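Local coordinates for protein dally-like, isoform A (PDB 6XTZ) that binds Wnt and Hedgehog proteins, probably as a cell-surface glypican proteoglycan, shielding the palmitoleate lipid of Wnt so that it can signal at a distance, at residues E212-V217 with K458-L463; D266-N271 with S521-L526. The protein carries 5 engineered substitutions. All coordinates share one frame; numbering follows the deposited sequence.

Contact 1 (E212-V217 with K458-L463); sequences EVAKKV and KFWSNL
Trp460, on segment 458-463, reaches to segment 212-217, where Val217 and Ala214 receive the benzene part of its indole. The contact lies in the interior of the elongated, all-helical glypican core, and all three touching residues are buried. It is purely apolar between the two segments. Val217 and Trp460 approach from opposite directions. Val217 CG1 stands 3.9 Å from Trp460 CZ3, on an oblique path to the ring, while Val217 CB and CG2 each come to 4.0 Å from Trp460 CH2, so the valine branch straddles the far corner of the indole. Ala214 adds its methyl at the ring edge, close to the indole plane. The two CA atoms nearest each other, those of Ala214 and Trp460, are 10.0 Å apart, and it is the length of the tryptophan side chain that spans this gap. With CG anti to its own carbonyl carbon (chi1 -62°), the indole is carried across to Val217 and Ala214.

Aromatic and aliphatic neighbours fix the ring from other directions. Trp269 and Phe265 of helix 263-283 each meet it edge-to-face, and Ile73 of helix 51-110 touches it too. Within segment 458-463 the preceding Phe459 lies over one indole face, its CD2 being 3.6 Å above the Trp460 ring plane and over the ring centre.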
ATOM      1  N   GLU A 212      -3.085  -1.345  -6.914  1.00 40.54           N
ATOM      2  CA  GLU A 212      -3.560  -2.342  -7.866  1.00 38.41           C
ATOM      3  C   GLU A 212      -4.404  -3.406  -7.174  1.00 41.16           C
ATOM      4  O   GLU A 212      -5.480  -3.772  -7.665  1.00 47.50           O
ATOM      5  CB  GLU A 212      -2.377  -2.980  -8.593  1.00 40.52           C
ATOM      6  CG  GLU A 212      -1.569  -2.012  -9.443  1.00 51.20           C
ATOM      7  CD  GLU A 212      -0.299  -2.636  -9.992  1.00 56.11           C
ATOM      8  OE1 GLU A 212       0.110  -3.702  -9.485  1.00 58.03           O
ATOM      9  OE2 GLU A 212       0.289  -2.059 -10.931  1.00 62.37           O
ATOM     10  N   VAL A 213      -3.933  -3.920  -6.034  1.00 36.01           N
ATOM     11  CA  VAL A 213      -4.686  -4.964  -5.346  1.00 38.57           C
ATOM     12  C   VAL A 213      -5.981  -4.406  -4.772  1.00 41.46           C
ATOM     13  O   VAL A 213      -6.992  -5.114  -4.710  1.00 47.86           O
ATOM     14  CB  VAL A 213      -3.827  -5.640  -4.258  1.00 40.93           C
ATOM     15  CG1 VAL A 213      -2.589  -6.272  -4.873  1.00 41.91           C
ATOM     16  CG2 VAL A 213      -3.449  -4.655  -3.160  1.00 39.58           C
ATOM     17  N   ALA A 214      -5.984  -3.137  -4.355  1.00 41.00           N
ATOM     18  CA  ALA A 214      -7.218  -2.526  -3.875  1.00 41.84           C
ATOM     19  C   ALA A 214      -8.246  -2.425  -4.993  1.00 44.88           C
ATOM     20  O   ALA A 214      -9.440  -2.662  -4.774  1.00 45.42           O
ATOM     21  CB  ALA A 214      -6.932  -1.147  -3.283  1.00 36.80           C
ATOM     22  N   LYS A 215      -7.800  -2.084  -6.204  1.00 45.05           N
ATOM     23  CA  LYS A 215      -8.719  -1.995  -7.333  1.00 39.12           C
ATOM     24  C   LYS A 215      -9.299  -3.357  -7.696  1.00 40.38           C
ATOM     25  O   LYS A 215     -10.461  -3.444  -8.107  1.00 43.97           O
ATOM     26  CB  LYS A 215      -8.007  -1.377  -8.535  1.00 35.47           C
ATOM     27  CG  LYS A 215      -8.918  -1.051  -9.707  1.00 43.67           C
ATOM     28  CD  LYS A 215      -8.150  -0.331 -10.807  1.00 58.69           C
ATOM     29  CE  LYS A 215      -9.049   0.021 -11.980  1.00 68.68           C
ATOM     30  NZ  LYS A 215      -8.298   0.719 -13.061  1.00 73.40           N
ATOM     31  N   LYS A 216      -8.513  -4.426  -7.547  1.00 40.74           N
ATOM     32  CA  LYS A 216      -8.997  -5.763  -7.873  1.00 46.28           C
ATOM     33  C   LYS A 216     -10.045  -6.266  -6.886  1.00 45.49           C
ATOM     34  O   LYS A 216     -10.820  -7.164  -7.233  1.00 43.79           O
ATOM     35  CB  LYS A 216      -7.830  -6.746  -7.929  1.00 49.32           C
ATOM     36  CG  LYS A 216      -6.885  -6.540  -9.100  1.00 56.82           C
ATOM     37  CD  LYS A 216      -7.520  -6.994 -10.402  1.00 64.66           C
ATOM     38  CE  LYS A 216      -6.534  -6.918 -11.554  1.00 69.02           C
ATOM     39  NZ  LYS A 216      -7.132  -7.410 -12.827  1.00 73.12           N
ATOM     40  N   VAL A 217     -10.084  -5.718  -5.667  1.00 41.79           N
ATOM     41  CA  VAL A 217     -11.112  -6.105  -4.707  1.00 43.82           C
ATOM     42  C   VAL A 217     -12.500  -5.751  -5.224  1.00 42.03           C
ATOM     43  O   VAL A 217     -13.490  -6.371  -4.821  1.00 42.66           O
ATOM     44  CB  VAL A 217     -10.823  -5.451  -3.335  1.00 42.10           C
ATOM     45  CG1 VAL A 217     -11.880  -5.826  -2.309  1.00 42.39           C
ATOM     46  CG2 VAL A 217      -9.449  -5.863  -2.838  1.00 38.58           C
ATOM     47  N   LYS A 458      -6.838   2.157   8.503  1.00 38.83           N
ATOM     48  CA  LYS A 458      -8.036   1.457   8.948  1.00 44.91           C
ATOM     49  C   LYS A 458      -9.154   1.507   7.911  1.00 46.50           C
ATOM     50  O   LYS A 458     -10.332   1.425   8.270  1.00 47.92           O
ATOM     51  CB  LYS A 458      -8.525   2.039  10.274  1.00 49.26           C
ATOM     52  CG  LYS A 458      -7.497   2.016  11.395  1.00 54.16           C
ATOM     53  CD  LYS A 458      -7.309   0.614  11.949  1.00 61.91           C
ATOM     54  CE  LYS A 458      -6.454   0.632  13.208  1.00 65.13           C
ATOM     55  NZ  LYS A 458      -6.354  -0.717  13.829  1.00 71.75           N
ATOM     56  N   PHE A 459      -8.803   1.636   6.628  1.00 43.55           N
ATOM     57  CA  PHE A 459      -9.816   1.848   5.597  1.00 39.68           C
ATOM     58  C   PHE A 459     -10.790   0.679   5.517  1.00 40.56           C
ATOM     59  O   PHE A 459     -12.006   0.881   5.431  1.00 33.80           O
ATOM     60  CB  PHE A 459      -9.149   2.078   4.239  1.00 36.06           C
ATOM     61  CG  PHE A 459     -10.114   2.067   3.086  1.00 41.50           C
ATOM     62  CD1 PHE A 459     -10.824   3.208   2.749  1.00 40.26           C
ATOM     63  CD2 PHE A 459     -10.318   0.914   2.342  1.00 45.12           C
ATOM     64  CE1 PHE A 459     -11.717   3.200   1.691  1.00 42.40           C
ATOM     65  CE2 PHE A 459     -11.212   0.900   1.287  1.00 37.47           C
ATOM     66  CZ  PHE A 459     -11.910   2.044   0.961  1.00 36.67           C
ATOM     67  N   TRP A 460     -10.275  -0.550   5.544  1.00 43.84           N
ATOM     68  CA  TRP A 460     -11.122  -1.712   5.303  1.00 44.71           C
ATOM     69  C   TRP A 460     -12.012  -2.031   6.500  1.00 42.20           C
ATOM     70  O   TRP A 460     -13.185  -2.374   6.324  1.00 40.82           O
ATOM     71  CB  TRP A 460     -10.253  -2.912   4.926  1.00 43.07           C
ATOM     72  CG  TRP A 460      -9.480  -2.673   3.665  1.00 43.91           C
ATOM     73  CD1 TRP A 460      -8.175  -2.286   3.564  1.00 47.56           C
ATOM     74  CD2 TRP A 460      -9.973  -2.774   2.324  1.00 39.38           C
ATOM     75  NE1 TRP A 460      -7.823  -2.152   2.242  1.00 45.31           N
ATOM     76  CE2 TRP A 460      -8.909  -2.446   1.461  1.00 41.81           C
ATOM     77  CE3 TRP A 460     -11.209  -3.119   1.769  1.00 34.99           C
ATOM     78  CZ2 TRP A 460      -9.043  -2.450   0.073  1.00 41.03           C
ATOM     79  CZ3 TRP A 460     -11.342  -3.122   0.392  1.00 40.56           C
ATOM     80  CH2 TRP A 460     -10.265  -2.791  -0.441  1.00 39.75           C
ATOM     81  N   SER A 461     -11.483  -1.917   7.720  1.00 44.61           N
ATOM     82  CA  SER A 461     -12.310  -2.160   8.897  1.00 43.08           C
ATOM     83  C   SER A 461     -13.289  -1.023   9.156  1.00 46.44           C
ATOM     84  O   SER A 461     -14.260  -1.214   9.896  1.00 54.18           O
ATOM     85  CB  SER A 461     -11.433  -2.383  10.132  1.00 41.65           C
ATOM     86  OG  SER A 461     -10.610  -1.259  10.396  1.00 41.02           O
ATOM     87  N   ASN A 462     -13.061   0.145   8.560  1.00 45.19           N
ATOM     88  CA  ASN A 462     -13.955   1.285   8.711  1.00 48.23           C
ATOM     89  C   ASN A 462     -15.086   1.289   7.692  1.00 48.31           C
ATOM     90  O   ASN A 462     -16.037   2.063   7.853  1.00 52.02           O
ATOM     91  CB  ASN A 462     -13.159   2.591   8.603  1.00 52.59           C
ATOM     92  CG  ASN A 462     -13.972   3.807   8.998  1.00 63.25           C
ATOM     93  OD1 ASN A 462     -14.163   4.081  10.183  1.00 72.66           O
ATOM     94  ND2 ASN A 462     -14.447   4.550   8.006  1.00 63.45           N
ATOM     95  N   LEU A 463     -15.008   0.454   6.653  1.00 46.31           N
ATOM     96  CA  LEU A 463     -16.083   0.400   5.662  1.00 46.00           C
ATOM     97  C   LEU A 463     -17.443   0.102   6.281  1.00 48.99           C
ATOM     98  O   LEU A 463     -18.400   0.839   5.984  1.00 48.92           O
ATOM     99  CB  LEU A 463     -15.729  -0.612   4.567  1.00 45.81           C
ATOM    100  CG  LEU A 463     -14.985  -0.065   3.347  1.00 47.78           C
ATOM    101  CD1 LEU A 463     -14.645  -1.188   2.385  1.00 51.98           C
ATOM    102  CD2 LEU A 463     -15.823   0.998   2.655  1.00 40.14           C
TER

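Contact 2 (D266-N271 with S521-L526); sequences DSEWEN and SQLSHL
Leu526 points from helix 513-538 into the angle between the backbone of Glu268 and the indole of Trp269 on helix 263-283. The two helices run nearly parallel, their local axes 10.2 Å apart and inclined by 18°. With CG anti to the backbone N (chi1 -176°), Leu526 sends CD2 to 3.7 Å from Trp269 N; the same methyl meets the indole at its edge, near the ring plane, 4.2 Å from Trp269 CE3. The leucine and tryptophan side chains cross at about a right angle. Glu268 contributes its aliphatic part: its CB lies 3.9 Å from Leu526 CD2, and its CG faces Leu523 CD1, the Leu523 side chain lying crosswise to the glutamate.

The glutamate chain bends at chi2 (-66°), and its OE1 accepts a 3.1 Å hydrogen bond from Asn271 ND2, which comes from above the carboxylate plane. Cutting Glu268 back to an alanine is likely to leave Leu523 CD1 without its methylene partner and Asn271 ND2 without this acceptor. The indole nitrogen of Trp269 is satisfied by Tyr456 O. Across the segments the touching side-chain atoms are all carbon, so the contact is apolar, while the carboxylate of Glu268 finds its hydrogen-bond partner on its own helix.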
ATOM      1  N   ASP A 266      -7.816  -6.948   5.295  1.00 36.67           N
ATOM      2  CA  ASP A 266      -7.806  -5.787   6.178  1.00 40.52           C
ATOM      3  C   ASP A 266      -6.612  -5.819   7.127  1.00 41.80           C
ATOM      4  O   ASP A 266      -5.945  -4.799   7.325  1.00 38.43           O
ATOM      5  CB  ASP A 266      -9.115  -5.720   6.961  1.00 40.28           C
ATOM      6  CG  ASP A 266      -9.052  -4.756   8.124  1.00 42.10           C
ATOM      7  OD1 ASP A 266      -8.698  -3.580   7.905  1.00 41.76           O
ATOM      8  OD2 ASP A 266      -9.368  -5.176   9.256  1.00 47.22           O
ATOM      9  N   SER A 267      -6.326  -6.981   7.720  1.00 38.94           N
ATOM     10  CA  SER A 267      -5.231  -7.058   8.682  1.00 41.75           C
ATOM     11  C   SER A 267      -3.883  -6.852   8.003  1.00 42.71           C
ATOM     12  O   SER A 267      -3.014  -6.150   8.537  1.00 46.09           O
ATOM     13  CB  SER A 267      -5.269  -8.397   9.421  1.00 49.20           C
ATOM     14  OG  SER A 267      -5.064  -9.482   8.535  1.00 57.10           O
ATOM     15  N   GLU A 268      -3.690  -7.444   6.823  1.00 38.28           N
ATOM     16  CA  GLU A 268      -2.439  -7.238   6.100  1.00 40.09           C
ATOM     17  C   GLU A 268      -2.320  -5.813   5.572  1.00 45.47           C
ATOM     18  O   GLU A 268      -1.205  -5.299   5.433  1.00 45.84           O
ATOM     19  CB  GLU A 268      -2.317  -8.244   4.956  1.00 35.68           C
ATOM     20  CG  GLU A 268      -2.236  -9.693   5.411  1.00 38.69           C
ATOM     21  CD  GLU A 268      -0.973  -9.999   6.199  1.00 40.38           C
ATOM     22  OE1 GLU A 268      -0.015  -9.198   6.146  1.00 46.24           O
ATOM     23  OE2 GLU A 268      -0.937 -11.048   6.872  1.00 45.85           O
ATOM     24  N   TRP A 269      -3.449  -5.164   5.274  1.00 43.26           N
ATOM     25  CA  TRP A 269      -3.412  -3.760   4.879  1.00 41.13           C
ATOM     26  C   TRP A 269      -2.846  -2.897   5.999  1.00 45.37           C
ATOM     27  O   TRP A 269      -2.105  -1.940   5.743  1.00 41.25           O
ATOM     28  CB  TRP A 269      -4.814  -3.290   4.489  1.00 37.20           C
ATOM     29  CG  TRP A 269      -4.869  -1.902   3.918  1.00 34.20           C
ATOM     30  CD1 TRP A 269      -5.098  -0.743   4.600  1.00 34.70           C
ATOM     31  CD2 TRP A 269      -4.704  -1.532   2.543  1.00 33.06           C
ATOM     32  NE1 TRP A 269      -5.084   0.326   3.736  1.00 34.18           N
ATOM     33  CE2 TRP A 269      -4.842  -0.131   2.468  1.00 32.00           C
ATOM     34  CE3 TRP A 269      -4.454  -2.250   1.368  1.00 30.34           C
ATOM     35  CZ2 TRP A 269      -4.736   0.566   1.265  1.00 33.36           C
ATOM     36  CZ3 TRP A 269      -4.350  -1.556   0.176  1.00 34.13           C
ATOM     37  CH2 TRP A 269      -4.491  -0.162   0.133  1.00 36.80           C
ATOM     38  N   GLU A 270      -3.179  -3.226   7.249  1.00 43.38           N
ATOM     39  CA  GLU A 270      -2.582  -2.528   8.382  1.00 41.39           C
ATOM     40  C   GLU A 270      -1.085  -2.792   8.463  1.00 43.20           C
ATOM     41  O   GLU A 270      -0.305  -1.881   8.760  1.00 44.48           O
ATOM     42  CB  GLU A 270      -3.277  -2.939   9.680  1.00 38.43           C
ATOM     43  CG  GLU A 270      -4.726  -2.490   9.778  1.00 45.74           C
ATOM     44  CD  GLU A 270      -5.329  -2.763  11.142  1.00 58.37           C
ATOM     45  OE1 GLU A 270      -4.601  -3.256  12.027  1.00 65.79           O
ATOM     46  OE2 GLU A 270      -6.533  -2.487  11.329  1.00 66.38           O
ATOM     47  N   ASN A 271      -0.665  -4.035   8.207  1.00 42.21           N
ATOM     48  CA  ASN A 271       0.765  -4.332   8.163  1.00 44.87           C
ATOM     49  C   ASN A 271       1.449  -3.552   7.048  1.00 42.19           C
ATOM     50  O   ASN A 271       2.580  -3.083   7.211  1.00 48.94           O
ATOM     51  CB  ASN A 271       0.994  -5.833   7.979  1.00 42.02           C
ATOM     52  CG  ASN A 271       0.512  -6.650   9.162  1.00 45.41           C
ATOM     53  OD1 ASN A 271       0.358  -6.136  10.269  1.00 51.05           O
ATOM     54  ND2 ASN A 271       0.279  -7.936   8.934  1.00 42.08           N
ATOM     55  N   SER A 521      -4.975 -14.010  -4.771  1.00 47.19           N
ATOM     56  CA  SER A 521      -3.851 -13.384  -5.460  1.00 49.26           C
ATOM     57  C   SER A 521      -3.614 -11.965  -4.957  1.00 46.86           C
ATOM     58  O   SER A 521      -2.466 -11.512  -4.883  1.00 48.53           O
ATOM     59  CB  SER A 521      -4.089 -13.387  -6.969  1.00 53.22           C
ATOM     60  OG  SER A 521      -5.244 -12.638  -7.300  1.00 65.92           O
ATOM     61  N   GLN A 522      -4.684 -11.248  -4.609  1.00 43.16           N
ATOM     62  CA  GLN A 522      -4.527  -9.907  -4.054  1.00 43.03           C
ATOM     63  C   GLN A 522      -3.916  -9.960  -2.662  1.00 44.10           C
ATOM     64  O   GLN A 522      -3.136  -9.077  -2.284  1.00 43.21           O
ATOM     65  CB  GLN A 522      -5.872  -9.187  -4.020  1.00 53.43           C
ATOM     66  CG  GLN A 522      -6.223  -8.482  -5.312  1.00 61.88           C
ATOM     67  CD  GLN A 522      -6.149  -9.400  -6.514  1.00 67.28           C
ATOM     68  OE1 GLN A 522      -6.814 -10.436  -6.559  1.00 73.79           O
ATOM     69  NE2 GLN A 522      -5.331  -9.031  -7.492  1.00 64.62           N
ATOM     70  N   LEU A 523      -4.267 -10.981  -1.882  1.00 43.19           N
ATOM     71  CA  LEU A 523      -3.653 -11.153  -0.573  1.00 39.99           C
ATOM     72  C   LEU A 523      -2.176 -11.501  -0.706  1.00 44.22           C
ATOM     73  O   LEU A 523      -1.348 -11.037   0.085  1.00 45.13           O
ATOM     74  CB  LEU A 523      -4.397 -12.235   0.205  1.00 35.76           C
ATOM     75  CG  LEU A 523      -4.152 -12.313   1.707  1.00 42.31           C
ATOM     76  CD1 LEU A 523      -4.579 -11.020   2.381  1.00 43.92           C
ATOM     77  CD2 LEU A 523      -4.904 -13.498   2.283  1.00 40.15           C
ATOM     78  N   SER A 524      -1.826 -12.305  -1.712  1.00 43.73           N
ATOM     79  CA  SER A 524      -0.436 -12.710  -1.894  1.00 43.69           C
ATOM     80  C   SER A 524       0.424 -11.545  -2.369  1.00 44.20           C
ATOM     81  O   SER A 524       1.570 -11.396  -1.930  1.00 47.26           O
ATOM     82  CB  SER A 524      -0.358 -13.875  -2.879  1.00 49.64           C
ATOM     83  OG  SER A 524       0.979 -14.310  -3.051  1.00 57.00           O
ATOM     84  N   HIS A 525      -0.107 -10.712  -3.269  1.00 40.98           N
ATOM     85  CA  HIS A 525       0.645  -9.546  -3.725  1.00 43.17           C
ATOM     86  C   HIS A 525       0.841  -8.541  -2.597  1.00 44.56           C
ATOM     87  O   HIS A 525       1.921  -7.953  -2.464  1.00 38.22           O
ATOM     88  CB  HIS A 525      -0.066  -8.886  -4.906  1.00 44.72           C
ATOM     89  CG  HIS A 525      -0.068  -9.713  -6.153  1.00 52.39           C
ATOM     90  ND1 HIS A 525       0.922 -10.625  -6.444  1.00 56.16           N
ATOM     91  CD2 HIS A 525      -0.942  -9.765  -7.186  1.00 54.84           C
ATOM     92  CE1 HIS A 525       0.660 -11.203  -7.603  1.00 54.66           C
ATOM     93  NE2 HIS A 525      -0.467 -10.699  -8.074  1.00 55.67           N
ATOM     94  N   LEU A 526      -0.193  -8.331  -1.778  1.00 36.16           N
ATOM     95  CA  LEU A 526      -0.070  -7.393  -0.667  1.00 38.61           C
ATOM     96  C   LEU A 526       0.954  -7.874   0.352  1.00 45.15           C
ATOM     97  O   LEU A 526       1.769  -7.082   0.839  1.00 46.37           O
ATOM     98  CB  LEU A 526      -1.431  -7.179  -0.003  1.00 34.93           C
ATOM     99  CG  LEU A 526      -1.465  -6.150   1.128  1.00 33.69           C
ATOM    100  CD1 LEU A 526      -1.017  -4.786   0.626  1.00 33.67           C
ATOM    101  CD2 LEU A 526      -2.851  -6.068   1.743  1.00 33.32           C
TER

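Contacts 1 and 2 have centres 9 Å apart and lie about 10 and 9 Å from the centre of the chain, within one helical bundle. Their segments alternate along the sequence: 212-217, 266-271, 458-463, then 521-526, so each contact brings an earlier part of the chain against a much later one. Helices 459-467 and 513-538 follow one another, and helix 263-283 touches both. The contacts are joined directly by a salt bridge from Lys458 NZ to Glu270 OE2, 3.1 Å long, and by the approach of Asp266 to Ser461. Parts of the chain on either side of the unmodelled residues 324-437 are thus packed together into a single core.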